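Long-range contact in Rho GTPase-activating protein 27 (Homo sapiens, PDB 3PP2), which probably switches off the Rho-type GTPases CDC42 and RAC1 by promoting GTP hydrolysis, and may take part in clathrin-mediated endocytosis: residues D9-T17 with I110-I118. Residues are numbered along the deposited sequence; the frame is centred on the assembly and turned at random. Where two conformers were deposited one is given.
Sequences DKAGVLHRT and IISTWHKAI
Lys10 and Leu14 close on the indole of Trp114 from its two opposite faces. The lysine can be followed atom by atom: CB lies over the strand-side rim of the six-membered ring, 4.0 Å from Trp114 CH2; CG passes above CZ2; CD reaches the middle of the ring system, 3.7 Å above its plane, with the methyl of Ala117 to one side of it. CE then sits over the five-membered ring, 3.7 Å from the centroid and only 11° off the normal, a CH-pi contact. This course follows from a chain extended through chi3 that bends only at chi4 (65°), which lifts NZ away from the ring face, to a water 2.7 Å from NZ. The water in turn donates to Thr113 OG1. NZ itself stays 5.0 Å from the five-membered ring centroid, so any cation-pi attraction is at most weak. In this pleckstrin homology domain, one part of the longer GTPase-activating protein, the C-terminal helix 108-122 covers one end of the curled antiparallel sheet; here strand 10-17 runs roughly antiparallel to helix segment 110-118, their axes at 146° and 10.0 Å apart at closest approach, and the tryptophan bridges that spacing. On its second face Leu14 CD1 stands 3.5 Å above the plane, while CD2 turns to Ile110 CG2. The indole edge meets the strand backbone, Gly12 N lying in the ring plane 3.5 Å from CZ2. With an alanine at Trp114, the Lys10 methylenes and Leu14 CD1 would probably lose the surface that separates them, opening a gap between strand and helix and freeing the lysine chain to turn. Leu43 of strand 42-46 also packs against Trp114, and Ile103 of strand 100-104 touches Leu14.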
ATOM      1  N   ASP A   9      12.791 -11.717  -6.914  1.00 30.06           N
ATOM      2  CA  ASP A   9      12.569 -11.057  -8.224  0.70 28.94           C
ATOM      3  C   ASP A   9      11.193 -10.434  -8.250  1.00 26.80           C
ATOM      4  O   ASP A   9      10.347 -10.763  -7.448  1.00 28.02           O
ATOM      5  CB  ASP A   9      12.731 -12.058  -9.338  0.70 29.56           C
ATOM      6  CG  ASP A   9      14.108 -12.718  -9.314  0.70 31.76           C
ATOM      7  OD1 ASP A   9      15.091 -12.119  -8.744  0.70 31.80           O
ATOM      8  OD2 ASP A   9      14.202 -13.848  -9.843  0.70 37.24           O
ATOM      9  N   LYS A  10      11.011  -9.483  -9.152  1.00 23.35           N
ATOM     10  CA  LYS A  10       9.805  -8.685  -9.140  1.00 20.89           C
ATOM     11  C   LYS A  10       9.621  -8.049 -10.510  1.00 19.62           C
ATOM     12  O   LYS A  10      10.578  -7.756 -11.186  1.00 19.14           O
ATOM     13  CB  LYS A  10       9.922  -7.602  -8.067  1.00 21.29           C
ATOM     14  CG  LYS A  10       8.610  -7.046  -7.641  1.00 22.40           C
ATOM     15  CD  LYS A  10       8.820  -6.164  -6.395  1.00 22.75           C
ATOM     16  CE  LYS A  10       7.504  -5.594  -5.880  1.00 23.92           C
ATOM     17  NZ  LYS A  10       6.595  -6.638  -5.388  1.00 28.13           N
ATOM     18  N   ALA A  11       8.384  -7.763 -10.868  1.00 18.04           N
ATOM     19  CA  ALA A  11       8.080  -7.063 -12.096  1.00 18.09           C
ATOM     20  C   ALA A  11       6.805  -6.264 -11.898  1.00 18.29           C
ATOM     21  O   ALA A  11       5.867  -6.711 -11.206  1.00 20.99           O
ATOM     22  CB  ALA A  11       7.945  -8.088 -13.307  1.00 18.99           C
ATOM     23  N   GLY A  12       6.766  -5.082 -12.495  1.00 16.73           N
ATOM     24  CA  GLY A  12       5.628  -4.177 -12.365  1.00 16.35           C
ATOM     25  C   GLY A  12       5.808  -2.874 -13.107  1.00 16.19           C
ATOM     26  O   GLY A  12       6.895  -2.602 -13.607  1.00 18.55           O
ATOM     27  N   VAL A  13       4.752  -2.083 -13.237  1.00 17.21           N
ATOM     28  CA  VAL A  13       4.888  -0.794 -13.839  1.00 16.44           C
ATOM     29  C   VAL A  13       5.288   0.266 -12.789  1.00 16.37           C
ATOM     30  O   VAL A  13       4.634   0.384 -11.745  1.00 17.53           O
ATOM     31  CB  VAL A  13       3.624  -0.393 -14.616  1.00 17.59           C
ATOM     32  CG1 VAL A  13       3.794   1.046 -15.153  1.00 20.55           C
ATOM     33  CG2 VAL A  13       3.319  -1.382 -15.750  1.00 20.37           C
ATOM     34  N   LEU A  14       6.341   1.019 -13.070  1.00 15.37           N
ATOM     35  CA  LEU A  14       6.842   2.083 -12.216  1.00 14.98           C
ATOM     36  C   LEU A  14       7.114   3.325 -13.041  1.00 15.76           C
ATOM     37  O   LEU A  14       7.413   3.249 -14.238  1.00 17.04           O
ATOM     38  CB  LEU A  14       8.143   1.686 -11.501  1.00 15.11           C
ATOM     39  CG  LEU A  14       8.005   0.559 -10.485  1.00 15.35           C
ATOM     40  CD1 LEU A  14       9.383   0.088 -10.009  1.00 18.28           C
ATOM     41  CD2 LEU A  14       7.120   0.975  -9.330  1.00 17.87           C
ATOM     42  N   HIS A  15       7.100   4.471 -12.376  1.00 15.27           N
ATOM     43  CA  HIS A  15       7.584   5.708 -12.956  1.00 16.77           C
ATOM     44  C   HIS A  15       9.078   5.825 -12.678  1.00 15.48           C
ATOM     45  O   HIS A  15       9.572   5.488 -11.593  1.00 16.34           O
ATOM     46  CB  HIS A  15       6.829   6.880 -12.412  1.00 16.59           C
ATOM     47  CG  HIS A  15       5.399   6.855 -12.775  1.00 18.00           C
ATOM     48  ND1 HIS A  15       4.878   7.629 -13.774  1.00 19.72           N
ATOM     49  CD2 HIS A  15       4.365   6.177 -12.230  1.00 20.89           C
ATOM     50  CE1 HIS A  15       3.576   7.409 -13.850  1.00 22.09           C
ATOM     51  NE2 HIS A  15       3.242   6.511 -12.938  1.00 22.25           N
ATOM     52  N   ARG A  16       9.819   6.290 -13.661  1.00 16.47           N
ATOM     53  CA  ARG A  16      11.264   6.481 -13.480  1.00 16.51           C
ATOM     54  C   ARG A  16      11.805   7.548 -14.384  1.00 17.19           C
ATOM     55  O   ARG A  16      11.272   7.772 -15.491  1.00 18.42           O
ATOM     56  CB  ARG A  16      12.010   5.155 -13.695  1.00 17.05           C
ATOM     57  CG  ARG A  16      12.258   4.736 -15.123  1.00 18.23           C
ATOM     58  CD  ARG A  16      10.994   4.425 -15.839  1.00 19.20           C
ATOM     59  NE  ARG A  16      11.180   3.859 -17.169  1.00 18.46           N
ATOM     60  CZ  ARG A  16      11.544   4.554 -18.218  1.00 20.54           C
ATOM     61  NH1 ARG A  16      11.646   3.943 -19.414  1.00 21.28           N
ATOM     62  NH2 ARG A  16      11.779   5.860 -18.095  1.00 21.19           N
ATOM     63  N   THR A  17      12.897   8.165 -13.942  1.00 16.50           N
ATOM     64  CA  THR A  17      13.682   9.043 -14.785  1.00 16.75           C
ATOM     65  C   THR A  17      15.154   8.843 -14.453  1.00 16.07           C
ATOM     66  O   THR A  17      15.516   8.659 -13.287  1.00 17.89           O
ATOM     67  CB  THR A  17      13.315  10.540 -14.555  1.00 18.01           C
ATOM     68  OG1 THR A  17      14.114  11.357 -15.413  1.00 19.83           O
ATOM     69  CG2 THR A  17      13.454  11.037 -13.097  1.00 19.47           C
ATOM     70  N   ILE A 110       3.502   0.043  -2.927  1.00 13.30           N
ATOM     71  CA  ILE A 110       4.234  -0.418  -4.124  0.50 13.51           C
ATOM     72  C   ILE A 110       5.712  -0.065  -3.978  1.00 13.58           C
ATOM     73  O   ILE A 110       6.588  -0.887  -4.167  1.00 14.07           O
ATOM     74  CB  ILE A 110       3.640   0.234  -5.429  0.50 14.50           C
ATOM     75  CG1 ILE A 110       2.251  -0.333  -5.722  0.50 16.73           C
ATOM     76  CG2 ILE A 110       4.617   0.090  -6.632  0.50 13.82           C
ATOM     77  CD1 ILE A 110       2.235  -1.770  -5.980  0.50 21.01           C
ATOM     78  N   ILE A 111       5.976   1.194  -3.692  1.00 13.02           N
ATOM     79  CA  ILE A 111       7.378   1.674  -3.619  1.00 13.47           C
ATOM     80  C   ILE A 111       8.138   0.990  -2.491  1.00 12.93           C
ATOM     81  O   ILE A 111       9.278   0.593  -2.666  1.00 14.08           O
ATOM     82  CB  ILE A 111       7.416   3.203  -3.540  1.00 13.49           C
ATOM     83  CG1 ILE A 111       7.151   3.766  -4.958  1.00 15.09           C
ATOM     84  CG2 ILE A 111       8.712   3.773  -2.949  1.00 16.92           C
ATOM     85  CD1 ILE A 111       8.351   3.577  -5.944  1.00 17.18           C
ATOM     86  N   SER A 112       7.530   0.824  -1.320  1.00 13.48           N
ATOM     87  CA  SER A 112       8.256   0.163  -0.217  1.00 14.17           C
ATOM     88  C   SER A 112       8.601  -1.276  -0.558  1.00 14.83           C
ATOM     89  O   SER A 112       9.685  -1.756  -0.256  1.00 14.81           O
ATOM     90  CB  SER A 112       7.434   0.258   1.064  1.00 15.46           C
ATOM     91  OG  SER A 112       8.096  -0.386   2.137  1.00 16.39           O
ATOM     92  N   THR A 113       7.660  -1.976  -1.188  1.00 14.57           N
ATOM     93  CA  THR A 113       7.930  -3.348  -1.575  1.00 15.68           C
ATOM     94  C   THR A 113       9.045  -3.419  -2.652  1.00 14.98           C
ATOM     95  O   THR A 113       9.857  -4.349  -2.639  1.00 15.39           O
ATOM     96  CB  THR A 113       6.680  -4.122  -2.023  1.00 16.40           C
ATOM     97  OG1 THR A 113       6.141  -3.547  -3.222  1.00 19.61           O
ATOM     98  CG2 THR A 113       5.621  -4.143  -0.870  1.00 19.54           C
ATOM     99  N   TRP A 114       9.077  -2.471  -3.562  1.00 14.45           N
ATOM    100  CA  TRP A 114      10.191  -2.385  -4.506  1.00 14.11           C
ATOM    101  C   TRP A 114      11.515  -2.035  -3.843  1.00 14.06           C
ATOM    102  O   TRP A 114      12.558  -2.566  -4.209  1.00 15.50           O
ATOM    103  CB  TRP A 114       9.884  -1.410  -5.655  1.00 14.68           C
ATOM    104  CG  TRP A 114       9.115  -2.049  -6.760  1.00 14.04           C
ATOM    105  CD1 TRP A 114       7.775  -2.032  -6.956  1.00 15.13           C
ATOM    106  CD2 TRP A 114       9.667  -2.787  -7.837  1.00 14.45           C
ATOM    107  NE1 TRP A 114       7.439  -2.719  -8.088  1.00 15.65           N
ATOM    108  CE2 TRP A 114       8.577  -3.192  -8.663  1.00 14.07           C
ATOM    109  CE3 TRP A 114      10.971  -3.129  -8.216  1.00 14.26           C
ATOM    110  CZ2 TRP A 114       8.753  -3.908  -9.830  1.00 15.76           C
ATOM    111  CZ3 TRP A 114      11.134  -3.858  -9.395  1.00 17.31           C
ATOM    112  CH2 TRP A 114      10.037  -4.236 -10.174  1.00 18.06           C
ATOM    113  N   HIS A 115      11.493  -1.146  -2.865  1.00 14.06           N
ATOM    114  CA  HIS A 115      12.681  -0.865  -2.118  1.00 13.95           C
ATOM    115  C   HIS A 115      13.240  -2.126  -1.510  1.00 14.26           C
ATOM    116  O   HIS A 115      14.434  -2.396  -1.619  1.00 15.69           O
ATOM    117  CB  HIS A 115      12.364   0.189  -1.041  1.00 13.92           C
ATOM    118  CG  HIS A 115      13.516   0.523  -0.170  1.00 14.92           C
ATOM    119  ND1 HIS A 115      13.987  -0.338   0.791  1.00 14.92           N
ATOM    120  CD2 HIS A 115      14.324   1.610  -0.133  1.00 16.79           C
ATOM    121  CE1 HIS A 115      15.052   0.197   1.362  1.00 16.27           C
ATOM    122  NE2 HIS A 115      15.255   1.397   0.849  1.00 18.43           N
ATOM    123  N   LYS A 116      12.379  -2.926  -0.882  1.00 15.16           N
ATOM    124  CA  LYS A 116      12.810  -4.186  -0.269  1.00 15.95           C
ATOM    125  C   LYS A 116      13.470  -5.124  -1.269  1.00 16.75           C
ATOM    126  O   LYS A 116      14.519  -5.694  -1.006  1.00 17.89           O
ATOM    127  CB  LYS A 116      11.624  -4.876   0.410  1.00 16.96           C
ATOM    128  CG  LYS A 116      12.003  -6.040   1.295  1.00 19.49           C
ATOM    129  CD  LYS A 116      10.745  -6.599   2.003  1.00 23.94           C
ATOM    130  CE  LYS A 116      11.116  -7.780   2.910  1.00 29.35           C
ATOM    131  NZ  LYS A 116       9.914  -8.454   3.368  1.00 35.99           N
ATOM    132  N   ALA A 117      12.864  -5.241  -2.445  1.00 15.99           N
ATOM    133  CA  ALA A 117      13.377  -6.156  -3.466  1.00 17.27           C
ATOM    134  C   ALA A 117      14.721  -5.654  -3.990  1.00 16.63           C
ATOM    135  O   ALA A 117      15.671  -6.438  -4.181  1.00 18.28           O
ATOM    136  CB  ALA A 117      12.340  -6.362  -4.574  1.00 17.92           C
ATOM    137  N   ILE A 118      14.800  -4.373  -4.321  1.00 16.35           N
ATOM    138  CA  ILE A 118      16.051  -3.798  -4.831  1.00 16.47           C
ATOM    139  C   ILE A 118      17.150  -3.856  -3.796  1.00 16.12           C
ATOM    140  O   ILE A 118      18.296  -4.216  -4.110  1.00 17.60           O
ATOM    141  CB  ILE A 118      15.840  -2.337  -5.338  1.00 15.56           C
ATOM    142  CG1 ILE A 118      14.856  -2.293  -6.530  1.00 16.70           C
ATOM    143  CG2 ILE A 118      17.171  -1.667  -5.735  1.00 17.79           C
ATOM    144  CD1 ILE A 118      14.277  -0.912  -6.808  1.00 17.67           C
TER
HETATM  145  O   HOH W   1       4.369  -5.455  -4.304  1.00 28.03           O